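Local coordinates for protein Phosphoglucosamine/phosphogalactosamine mutase (Sulfolobus tokodaii, PDB 2F7L) that interconverts the 6-phosphates and 1-phosphates of glucosamine and galactosamine with the help of magnesium, on the route to UDP-N-acetylglucosamine and UDP-N-acetylgalactosamine, at residues Leu24-Ala29 and Asp126-Glu131; Ile30-Gly35 and Glu131-Ile136; Ser161-Glu166 and Phe346-Glu351; Tyr173-Asp178 and Leu195-Tyr200. One frame throughout, in Å; residues are numbered along the deposited sequence.

Interaction 1. Residues Leu24-Ala29 and Asp126-Glu131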
# COMPACT_ATOMS: atom_id res chain seq x y z
N LEU A 24 -3.08 7.68 23.84
CA LEU A 24 -2.15 8.26 24.79
C LEU A 24 -1.20 7.17 25.34
O LEU A 24 0.02 7.40 25.45
CB LEU A 24 -2.89 8.94 25.95
CG LEU A 24 -1.95 9.42 27.07
CD1 LEU A 24 -0.93 10.40 26.51
CD2 LEU A 24 -2.76 10.04 28.19
N LYS A 25 -1.75 6.00 25.67
CA LYS A 25 -0.93 4.91 26.20
C LYS A 25 0.01 4.33 25.14
O LYS A 25 1.20 4.09 25.40
CB LYS A 25 -1.84 3.80 26.75
CG LYS A 25 -1.19 2.87 27.77
CD LYS A 25 -2.28 2.29 28.64
CE LYS A 25 -2.15 0.79 28.77
NZ LYS A 25 -3.16 0.20 29.69
N LEU A 26 -0.56 4.12 23.95
CA LEU A 26 0.18 3.60 22.82
C LEU A 26 1.39 4.50 22.49
O LEU A 26 2.40 4.03 22.00
CB LEU A 26 -0.77 3.49 21.62
CG LEU A 26 -0.44 2.59 20.42
CD1 LEU A 26 -0.12 3.44 19.22
CD2 LEU A 26 0.71 1.64 20.74
N SER A 27 1.27 5.80 22.82
CA SER A 27 2.30 6.81 22.59
C SER A 27 3.46 6.79 23.58
O SER A 27 4.57 7.18 23.24
CB SER A 27 1.69 8.20 22.64
OG SER A 27 0.85 8.40 21.53
N LYS A 28 3.18 6.40 24.83
CA LYS A 28 4.21 6.31 25.85
C LYS A 28 5.01 5.06 25.50
O LYS A 28 6.23 5.00 25.69
CB LYS A 28 3.60 6.09 27.24
CG LYS A 28 2.35 6.86 27.59
CD LYS A 28 2.66 8.11 28.35
CE LYS A 28 1.72 8.26 29.53
NZ LYS A 28 2.06 7.37 30.66
N ALA A 29 4.30 4.05 25.00
CA ALA A 29 4.92 2.80 24.61
C ALA A 29 5.84 3.03 23.42
O ALA A 29 7.00 2.63 23.45
CB ALA A 29 3.85 1.76 24.27
N ASP A 126 4.16 -5.19 24.49
CA ASP A 126 4.53 -5.58 25.84
C ASP A 126 4.59 -4.34 26.72
O ASP A 126 4.01 -4.31 27.80
CB ASP A 126 5.89 -6.28 25.88
CG ASP A 126 6.30 -6.70 27.30
OD1 ASP A 126 5.56 -7.52 27.89
OD2 ASP A 126 7.33 -6.20 27.84
N LEU A 127 5.34 -3.32 26.26
CA LEU A 127 5.47 -2.05 26.97
C LEU A 127 4.10 -1.50 27.29
O LEU A 127 3.82 -1.12 28.42
CB LEU A 127 6.24 -1.05 26.12
CG LEU A 127 7.69 -1.48 25.92
CD1 LEU A 127 8.40 -0.57 24.97
CD2 LEU A 127 8.37 -1.50 27.27
N PHE A 128 3.25 -1.46 26.28
CA PHE A 128 1.89 -0.98 26.47
C PHE A 128 1.21 -1.73 27.61
O PHE A 128 0.76 -1.10 28.57
CB PHE A 128 1.11 -1.15 25.16
CG PHE A 128 -0.32 -0.71 25.24
CD1 PHE A 128 -1.30 -1.57 25.74
CD2 PHE A 128 -0.70 0.56 24.79
CE1 PHE A 128 -2.64 -1.19 25.79
CE2 PHE A 128 -2.04 0.97 24.83
CZ PHE A 128 -3.01 0.10 25.33
N PHE A 129 1.16 -3.06 27.54
CA PHE A 129 0.50 -3.85 28.60
C PHE A 129 1.17 -3.87 29.98
O PHE A 129 0.48 -3.84 30.99
CB PHE A 129 0.25 -5.27 28.10
CG PHE A 129 -0.72 -5.35 26.94
CD1 PHE A 129 -2.02 -4.84 27.07
CD2 PHE A 129 -0.34 -5.89 25.72
CE1 PHE A 129 -2.91 -4.86 26.00
CE2 PHE A 129 -1.23 -5.92 24.62
CZ PHE A 129 -2.51 -5.40 24.76
N THR A 130 2.49 -3.93 30.03
CA THR A 130 3.19 -3.93 31.31
C THR A 130 3.38 -2.50 31.80
O THR A 130 3.83 -2.27 32.92
CB THR A 130 4.59 -4.50 31.16
OG1 THR A 130 5.29 -3.72 30.18
CG2 THR A 130 4.56 -5.99 30.77
N GLU A 131 3.06 -1.55 30.92
CA GLU A 131 3.20 -0.13 31.22
C GLU A 131 4.60 0.28 31.69
O GLU A 131 4.73 1.14 32.56
CB GLU A 131 2.14 0.31 32.25
CG GLU A 131 0.79 -0.33 32.00
CD GLU A 131 -0.40 0.48 32.52
OE1 GLU A 131 -0.36 0.91 33.68
OE2 GLU A 131 -1.38 0.67 31.76
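Lys-25 NZ meets Glu-131 OE2 at 2.8 Å, a hydrogen-bonded salt bridge that approaches the carboxylate oxygen nearly in line with its C-O bond. The lysine gets there by crossing Phe-128 at about a right angle. Its CG is anti to the backbone N (chi1 -159°), and CB lies 3.4 Å from CE2 of the Phe-128 ring. A bend at chi3 then sets CE over one ring face, 3.7 Å from the ring centroid and 16° off the normal, a CH-pi contact. At the edge of the same ring, in its plane, stands Leu-26 N, 3.6 Å from Phe-128 CE2. Aliphatic carbons thus cover the ring face while the ammonium passes beyond the rim to the acid. An alanine at Lys-25 would keep CB beside the ring but would probably leave Glu-131 without its charge partner and strip the methylene cover from that face of Phe-128. Closer to the backbones, Ala-29 CB fits between two side-chain roots, 4.1 Å from Leu-127 CB and 4.1 Å from Phe-128 CB. The small alanine sits where the helices come nearest, their short axes 8.5 Å apart at 121°. Glu-131 is the first residue past helix 118-130, with positive phi, and the salt bridge therefore sits at that helix's C-terminal end. Ile-124, one turn back on that helix, touches both Leu-26 and Ala-29. The arrangement is helix-against-helix packing in the alpha/beta/alpha domain I of the phosphohexose mutases, between helices 20-34 and 118-130.

Interaction 2. Residues Ile30-Gly35 and Glu131-Ile136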
# COMPACT_ATOMS: atom_id res chain seq x y z
N ILE A 30 5.32 3.68 22.38
CA ILE A 30 6.11 3.95 21.19
C ILE A 30 7.30 4.81 21.56
O ILE A 30 8.42 4.56 21.11
CB ILE A 30 5.28 4.68 20.10
CG1 ILE A 30 4.20 3.74 19.55
CG2 ILE A 30 6.19 5.14 18.96
CD1 ILE A 30 3.09 4.43 18.75
N GLY A 31 7.07 5.80 22.41
CA GLY A 31 8.14 6.66 22.83
C GLY A 31 9.17 5.93 23.66
O GLY A 31 10.39 6.13 23.51
N THR A 32 8.69 5.08 24.56
CA THR A 32 9.61 4.34 25.39
C THR A 32 10.43 3.42 24.49
O THR A 32 11.62 3.22 24.71
CB THR A 32 8.87 3.52 26.43
OG1 THR A 32 8.23 4.41 27.36
CG2 THR A 32 9.82 2.62 27.16
N PHE A 33 9.79 2.89 23.45
CA PHE A 33 10.44 1.99 22.50
C PHE A 33 11.59 2.65 21.72
O PHE A 33 12.62 2.02 21.46
CB PHE A 33 9.39 1.50 21.53
CG PHE A 33 9.96 0.84 20.31
CD1 PHE A 33 10.45 -0.46 20.38
CD2 PHE A 33 9.97 1.51 19.09
CE1 PHE A 33 10.95 -1.09 19.25
CE2 PHE A 33 10.48 0.89 17.94
CZ PHE A 33 10.96 -0.42 18.02
N PHE A 34 11.39 3.90 21.32
CA PHE A 34 12.41 4.62 20.57
C PHE A 34 13.50 5.16 21.50
O PHE A 34 14.62 5.40 21.08
CB PHE A 34 11.79 5.80 19.79
CG PHE A 34 11.11 5.41 18.51
CD1 PHE A 34 11.84 4.88 17.46
CD2 PHE A 34 9.74 5.65 18.33
CE1 PHE A 34 11.23 4.59 16.23
CE2 PHE A 34 9.10 5.37 17.11
CZ PHE A 34 9.86 4.83 16.05
N GLY A 35 13.17 5.37 22.77
CA GLY A 35 14.16 5.87 23.70
C GLY A 35 14.14 7.36 23.93
O GLY A 35 13.56 8.13 23.15
N GLU A 131 3.06 -1.55 30.92
CA GLU A 131 3.20 -0.13 31.22
C GLU A 131 4.60 0.28 31.69
O GLU A 131 4.73 1.14 32.56
CB GLU A 131 2.14 0.31 32.25
CG GLU A 131 0.79 -0.33 32.00
CD GLU A 131 -0.40 0.48 32.52
OE1 GLU A 131 -0.36 0.91 33.68
OE2 GLU A 131 -1.38 0.67 31.76
N ARG A 132 5.64 -0.32 31.13
CA ARG A 132 7.02 0.06 31.50
C ARG A 132 7.36 1.27 30.61
O ARG A 132 7.83 1.12 29.50
CB ARG A 132 8.02 -1.06 31.21
CG ARG A 132 7.80 -2.34 31.96
CD ARG A 132 9.02 -3.26 31.89
NE ARG A 132 9.49 -3.50 30.52
CZ ARG A 132 8.87 -4.24 29.60
NH1 ARG A 132 7.73 -4.85 29.86
NH2 ARG A 132 9.40 -4.35 28.40
N PHE A 133 7.13 2.47 31.12
CA PHE A 133 7.38 3.66 30.33
C PHE A 133 8.52 4.56 30.78
O PHE A 133 8.61 4.91 31.94
CB PHE A 133 6.10 4.50 30.28
CG PHE A 133 4.92 3.77 29.75
CD1 PHE A 133 5.03 2.94 28.63
CD2 PHE A 133 3.66 3.96 30.32
CE1 PHE A 133 3.91 2.33 28.08
CE2 PHE A 133 2.54 3.34 29.79
CZ PHE A 133 2.66 2.53 28.67
N ASN A 134 9.38 4.97 29.86
CA ASN A 134 10.44 5.88 30.25
C ASN A 134 9.86 7.22 30.61
O ASN A 134 10.17 8.22 29.96
CB ASN A 134 11.44 6.08 29.13
CG ASN A 134 12.24 4.85 28.86
OD1 ASN A 134 12.43 4.03 29.76
ND2 ASN A 134 12.73 4.70 27.63
N THR A 135 8.99 7.26 31.62
CA THR A 135 8.41 8.53 32.05
C THR A 135 9.57 9.30 32.64
O THR A 135 10.35 8.77 33.42
CB THR A 135 7.31 8.30 33.10
OG1 THR A 135 6.21 7.64 32.50
CG2 THR A 135 6.81 9.61 33.64
N ILE A 136 9.70 10.56 32.23
CA ILE A 136 10.81 11.36 32.69
C ILE A 136 10.48 12.34 33.81
O ILE A 136 9.30 12.68 34.03
CB ILE A 136 11.43 12.14 31.50
CG1 ILE A 136 10.40 13.15 30.96
CG2 ILE A 136 11.84 11.16 30.41
CD1 ILE A 136 10.98 14.26 30.12
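The Phe-133 ring has the carbonyl carbon of Glu-131 over the centre of one face, while Thr-32 OG1 approaches the ring obliquely, 3.7 Å from Phe-133 CD1. A second flat group, the carboxamide of Asn-134, takes the methyl of Thr-32, whose CG2 is 3.7 Å from Asn-134 CG. Here the last turn of helix 20-34 in the alpha/beta/alpha domain I receives the loop that follows helix 118-130. Thr-32 carries the contact with both branches of its side chain. CG2 is anti to the backbone N and packs 3.4 Å from Arg-132 O, between that carbonyl and the Asn-134 amide. OG1, the other branch, is anti to the carbonyl carbon (chi1 -67°) and is used twice. It accepts a hydrogen bond from the main chain of the loop and is also bonded to Lys-28 O, one turn back in its own helix, where a carbonyl can only accept. One hydroxyl thus links a carbonyl of the helix to a main-chain N-H of the loop. At the start of the loop, Arg-132 makes a salt bridge with Asp-126, and the Phe-133 side chain reaches Lys-25, Lys-28 and Ala-29, so the ring lies against the preceding turns of helix 20-34. Gly-35 ends that helix with positive phi; a CB at these backbone angles would collide with the carbonyl oxygen of Phe-34. Its CA lies 4.3 Å from Asn-134 ND2. The direct polar link is Asn-134 N to Thr-32 OG1, 2.8 Å long with an N-H...O angle of 149°.

Interaction 3. Residues Ser161-Glu166 and Phe346-Glu351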
# COMPACT_ATOMS: atom_id res chain seq x y z
N SER A 161 13.56 13.16 -8.96
CA SER A 161 14.94 12.84 -9.22
C SER A 161 15.15 11.48 -9.89
O SER A 161 16.28 11.10 -10.17
CB SER A 161 15.72 12.87 -7.92
OG SER A 161 15.54 11.66 -7.22
N HIS A 162 14.08 10.75 -10.16
CA HIS A 162 14.24 9.43 -10.78
C HIS A 162 13.64 9.26 -12.17
O HIS A 162 13.64 8.15 -12.70
CB HIS A 162 13.69 8.34 -9.87
CG HIS A 162 14.39 8.26 -8.55
ND1 HIS A 162 15.70 7.86 -8.43
CD2 HIS A 162 13.95 8.51 -7.29
CE1 HIS A 162 16.04 7.87 -7.15
NE2 HIS A 162 15.00 8.26 -6.44
N VAL A 163 13.14 10.34 -12.76
CA VAL A 163 12.58 10.28 -14.10
C VAL A 163 13.05 11.44 -14.99
O VAL A 163 13.34 12.53 -14.51
CB VAL A 163 11.03 10.30 -14.08
CG1 VAL A 163 10.51 9.16 -13.21
CG2 VAL A 163 10.54 11.63 -13.59
N ASP A 164 13.13 11.17 -16.29
CA ASP A 164 13.54 12.18 -17.25
C ASP A 164 12.46 13.24 -17.27
O ASP A 164 11.53 13.15 -18.05
CB ASP A 164 13.61 11.56 -18.64
CG ASP A 164 14.18 12.50 -19.67
OD1 ASP A 164 13.94 13.73 -19.57
OD2 ASP A 164 14.87 11.98 -20.58
N ILE A 165 12.59 14.26 -16.43
CA ILE A 165 11.57 15.30 -16.38
C ILE A 165 11.27 15.99 -17.71
O ILE A 165 10.11 16.27 -18.03
CB ILE A 165 11.94 16.39 -15.40
CG1 ILE A 165 12.06 15.79 -14.00
CG2 ILE A 165 10.88 17.51 -15.45
CD1 ILE A 165 12.36 16.82 -12.94
N GLU A 166 12.30 16.27 -18.49
CA GLU A 166 12.10 16.93 -19.77
C GLU A 166 11.37 16.03 -20.77
O GLU A 166 10.38 16.45 -21.38
CB GLU A 166 13.43 17.43 -20.32
CG GLU A 166 14.02 18.59 -19.53
CD GLU A 166 12.98 19.70 -19.24
OE1 GLU A 166 12.16 20.02 -20.14
OE2 GLU A 166 12.99 20.27 -18.12
N PHE A 346 2.96 7.05 -10.06
CA PHE A 346 2.37 7.89 -11.10
C PHE A 346 3.47 8.47 -12.01
O PHE A 346 3.30 8.58 -13.23
CB PHE A 346 1.57 9.02 -10.45
CG PHE A 346 1.19 10.11 -11.40
CD1 PHE A 346 0.13 9.95 -12.29
CD2 PHE A 346 1.89 11.32 -11.42
CE1 PHE A 346 -0.23 10.96 -13.17
CE2 PHE A 346 1.53 12.33 -12.30
CZ PHE A 346 0.47 12.15 -13.18
N ALA A 347 4.59 8.85 -11.40
CA ALA A 347 5.73 9.42 -12.13
C ALA A 347 6.40 8.36 -13.02
O ALA A 347 6.74 8.63 -14.18
CB ALA A 347 6.75 9.99 -11.15
N LEU A 348 6.61 7.17 -12.47
CA LEU A 348 7.23 6.12 -13.23
C LEU A 348 6.33 5.74 -14.39
O LEU A 348 6.81 5.41 -15.47
CB LEU A 348 7.47 4.89 -12.35
CG LEU A 348 8.61 5.02 -11.35
CD1 LEU A 348 8.62 3.82 -10.41
CD2 LEU A 348 9.93 5.12 -12.10
N MET A 349 5.02 5.81 -14.17
CA MET A 349 4.09 5.45 -15.22
C MET A 349 4.19 6.41 -16.38
O MET A 349 4.28 6.00 -17.53
CB MET A 349 2.66 5.41 -14.69
CG MET A 349 1.64 4.81 -15.67
SD MET A 349 1.95 3.07 -16.04
CE MET A 349 0.79 2.27 -14.92
N LEU A 350 4.17 7.71 -16.07
CA LEU A 350 4.29 8.73 -17.10
C LEU A 350 5.62 8.61 -17.84
O LEU A 350 5.75 9.08 -18.97
CB LEU A 350 4.16 10.14 -16.50
CG LEU A 350 2.79 10.58 -15.99
CD1 LEU A 350 2.83 12.05 -15.65
CD2 LEU A 350 1.73 10.34 -17.05
N GLU A 351 6.62 7.99 -17.21
CA GLU A 351 7.90 7.82 -17.88
C GLU A 351 7.71 6.68 -18.87
O GLU A 351 7.77 6.88 -20.08
CB GLU A 351 9.03 7.50 -16.90
CG GLU A 351 10.31 8.29 -17.22
CD GLU A 351 11.58 7.73 -16.55
OE1 GLU A 351 12.62 8.44 -16.57
OE2 GLU A 351 11.56 6.60 -16.02
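Glu-351 of helix 342-356 extends its carboxylate to the start of helix 165-171, where Asp-164 is the N-cap residue, and Asp-164 N donates to Glu-351 OE1 at 2.8 Å. The bond is fairly straight, 159° at the hydrogen, and meets the oxygen on its anti side, 26° out of the carboxylate plane. Domain II is thereby joined to domain III, two alpha/beta/alpha domains of the mutase. Val-163 packs alongside the acid, crossing the glutamate side chain obliquely, its CB 3.6 Å from Glu-351 CD. Val-163 CG1, anti to the carbonyl carbon (chi1 -56°), goes on to the body of the helix, 4.2 Å from Leu-348 CD2 and 4.4 Å from Ala-347 CB. In the next shell, Glu-351 OE2 is held by a salt bridge to Lys-273 NZ and a hydrogen bond from Trp-269 NE1, so both oxygens of this buried group have partners. Lys-273 NZ also bonds to His-162 O, tying the same lysine to both sides of the contact. With a lysine and a helix start close by, the carboxylate is likely to be stabilised in its charged form. Asp-164 turns its own acid elsewhere: OD1 caps Lys-167 N, while OD2 stays 5.8 Å from Glu-351 OE1.

Interaction 4. Residues Tyr173-Asp178 and Leu195-Tyr200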
# COMPACT_ATOMS: atom_id res chain seq x y z
N TYR A 173 1.26 15.64 -21.13
CA TYR A 173 0.16 14.71 -20.92
C TYR A 173 -1.06 15.38 -20.30
O TYR A 173 -0.96 16.39 -19.62
CB TYR A 173 0.61 13.57 -20.03
CG TYR A 173 1.42 12.51 -20.73
CD1 TYR A 173 0.95 11.90 -21.88
CD2 TYR A 173 2.65 12.11 -20.23
CE1 TYR A 173 1.68 10.89 -22.52
CE2 TYR A 173 3.40 11.10 -20.86
CZ TYR A 173 2.91 10.50 -22.00
OH TYR A 173 3.63 9.51 -22.62
N LYS A 174 -2.23 14.79 -20.55
CA LYS A 174 -3.48 15.29 -20.00
C LYS A 174 -3.92 14.23 -18.97
O LYS A 174 -4.47 13.20 -19.34
CB LYS A 174 -4.51 15.42 -21.13
CG LYS A 174 -5.63 16.41 -20.83
CD LYS A 174 -6.83 16.24 -21.78
CE LYS A 174 -8.03 17.09 -21.31
NZ LYS A 174 -9.35 16.83 -21.99
N VAL A 175 -3.69 14.48 -17.68
CA VAL A 175 -4.03 13.50 -16.65
C VAL A 175 -5.13 13.86 -15.67
O VAL A 175 -5.44 15.04 -15.47
CB VAL A 175 -2.77 13.13 -15.77
CG1 VAL A 175 -1.68 12.51 -16.62
CG2 VAL A 175 -2.24 14.36 -15.06
N LEU A 176 -5.74 12.84 -15.07
CA LEU A 176 -6.78 13.06 -14.04
C LEU A 176 -6.28 12.40 -12.75
O LEU A 176 -5.76 11.28 -12.78
CB LEU A 176 -8.14 12.49 -14.45
CG LEU A 176 -9.14 12.48 -13.29
CD1 LEU A 176 -10.58 12.53 -13.75
CD2 LEU A 176 -8.90 11.20 -12.51
N ILE A 177 -6.43 13.11 -11.64
CA ILE A 177 -6.00 12.62 -10.34
C ILE A 177 -7.14 12.58 -9.32
O ILE A 177 -7.82 13.58 -9.07
CB ILE A 177 -4.86 13.50 -9.81
CG1 ILE A 177 -3.65 13.39 -10.75
CG2 ILE A 177 -4.49 13.07 -8.42
CD1 ILE A 177 -2.47 14.29 -10.38
N ASP A 178 -7.36 11.39 -8.75
CA ASP A 178 -8.41 11.16 -7.76
C ASP A 178 -7.75 10.81 -6.43
O ASP A 178 -7.52 9.64 -6.11
CB ASP A 178 -9.30 10.00 -8.21
CG ASP A 178 -10.53 9.80 -7.32
OD1 ASP A 178 -10.71 10.56 -6.34
OD2 ASP A 178 -11.32 8.87 -7.60
N LEU A 195 6.12 17.52 -14.30
CA LEU A 195 6.24 16.80 -15.57
C LEU A 195 5.35 17.49 -16.62
O LEU A 195 4.98 16.91 -17.63
CB LEU A 195 5.84 15.34 -15.36
CG LEU A 195 6.55 14.80 -14.10
CD1 LEU A 195 6.29 13.32 -13.91
CD2 LEU A 195 8.04 15.05 -14.23
N GLY A 196 5.04 18.75 -16.36
CA GLY A 196 4.22 19.51 -17.28
C GLY A 196 2.97 18.87 -17.88
O GLY A 196 2.88 18.73 -19.10
N CYS A 197 1.99 18.50 -17.06
CA CYS A 197 0.77 17.90 -17.60
C CYS A 197 -0.38 18.88 -17.45
O CYS A 197 -0.27 19.87 -16.73
CB CYS A 197 0.37 16.63 -16.81
SG CYS A 197 1.70 15.51 -16.30
N LYS A 198 -1.48 18.62 -18.15
CA LYS A 198 -2.67 19.45 -17.98
C LYS A 198 -3.27 18.60 -16.86
O LYS A 198 -3.44 17.38 -17.02
CB LYS A 198 -3.56 19.41 -19.22
CG LYS A 198 -4.54 20.55 -19.31
CD LYS A 198 -5.44 20.36 -20.51
CE LYS A 198 -6.20 21.65 -20.84
NZ LYS A 198 -6.87 22.18 -19.64
N ILE A 199 -3.55 19.22 -15.71
CA ILE A 199 -4.05 18.47 -14.56
C ILE A 199 -5.50 18.69 -14.19
O ILE A 199 -5.93 19.83 -14.01
CB ILE A 199 -3.20 18.78 -13.33
CG1 ILE A 199 -1.73 18.60 -13.66
CG2 ILE A 199 -3.60 17.89 -12.18
CD1 ILE A 199 -0.81 19.27 -12.67
N TYR A 200 -6.25 17.60 -14.09
CA TYR A 200 -7.65 17.65 -13.69
C TYR A 200 -7.74 16.75 -12.46
O TYR A 200 -7.31 15.59 -12.51
CB TYR A 200 -8.57 17.06 -14.75
CG TYR A 200 -8.54 17.74 -16.09
CD1 TYR A 200 -7.53 17.46 -17.01
CD2 TYR A 200 -9.54 18.65 -16.46
CE1 TYR A 200 -7.50 18.07 -18.24
CE2 TYR A 200 -9.53 19.27 -17.69
CZ TYR A 200 -8.50 18.98 -18.58
OH TYR A 200 -8.47 19.58 -19.80
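Tyr-200 lies against Lys-174 on one side of two parallel strands, 174-178 and 198-201, joined through helix 188-194 as a beta-alpha-beta unit of domain II. From the root outward, Tyr-200 CB sits 3.8 Å from Val-175 O. CG is anti to the carbonyl carbon (chi1 -61°). The ring edge faces the same Val-175 oxygen, which lies in the ring plane, 3.5 Å from CD1. CE1 then packs 3.6 Å from Lys-174 CG. CZ and OH lie beside Lys-174 CE, which comes to the ring obliquely, and OH takes a hydrogen bond of 3.1 Å from Lys-198 NZ. The two lysine chains run side by side in the same direction, but Lys-174 NZ turns to Leu-232 O. An alanine at Tyr-200 would keep CB by Val-175 O but would probably leave Lys-198 NZ without its hydroxyl partner and the Lys-174 methylenes without the ring. Between the strands, four backbone hydrogen bonds form: Lys-198 N to Tyr-173 O, Val-175 N to Lys-198 O, Tyr-200 N to Val-175 O and Ile-177 N to Tyr-200 O, the first of these 2.7 Å long. The axes of the short strand segments make an angle of 29°. Strand 198-201 is outermost in the sheet. Ile-177 lies about 11 Å, side chain to side chain, from Asp-241, a probable magnesium ligand. On the side away from the tyrosine the contacts are apolar: Val-175 CG2 is 3.9 Å from Cys-197 CB, and Ile-177 CD1 is 4.2 Å from Ile-199 CG2.

Interactions 1 and 2 follow one another along helix 20-34 and share Glu-131; the Asp-126 to Arg-132 salt bridge links them. The first is partly buried helix packing, finished by a charged pair; the second is a surface contact resting on one hydroxyl. Interactions 3 and 4 lie far off, their centres 42 to 45 Å from those of the first two. They too touch: Leu-350 of helix 342-356 packs on Tyr-173 and Cys-197, so the domain III helix that interaction 3 joins to the 161-166 loop also covers the strand pair of interaction 4. Interaction 3 is buried and spans domains; interaction 4, partly buried, is main-chain pairing within one.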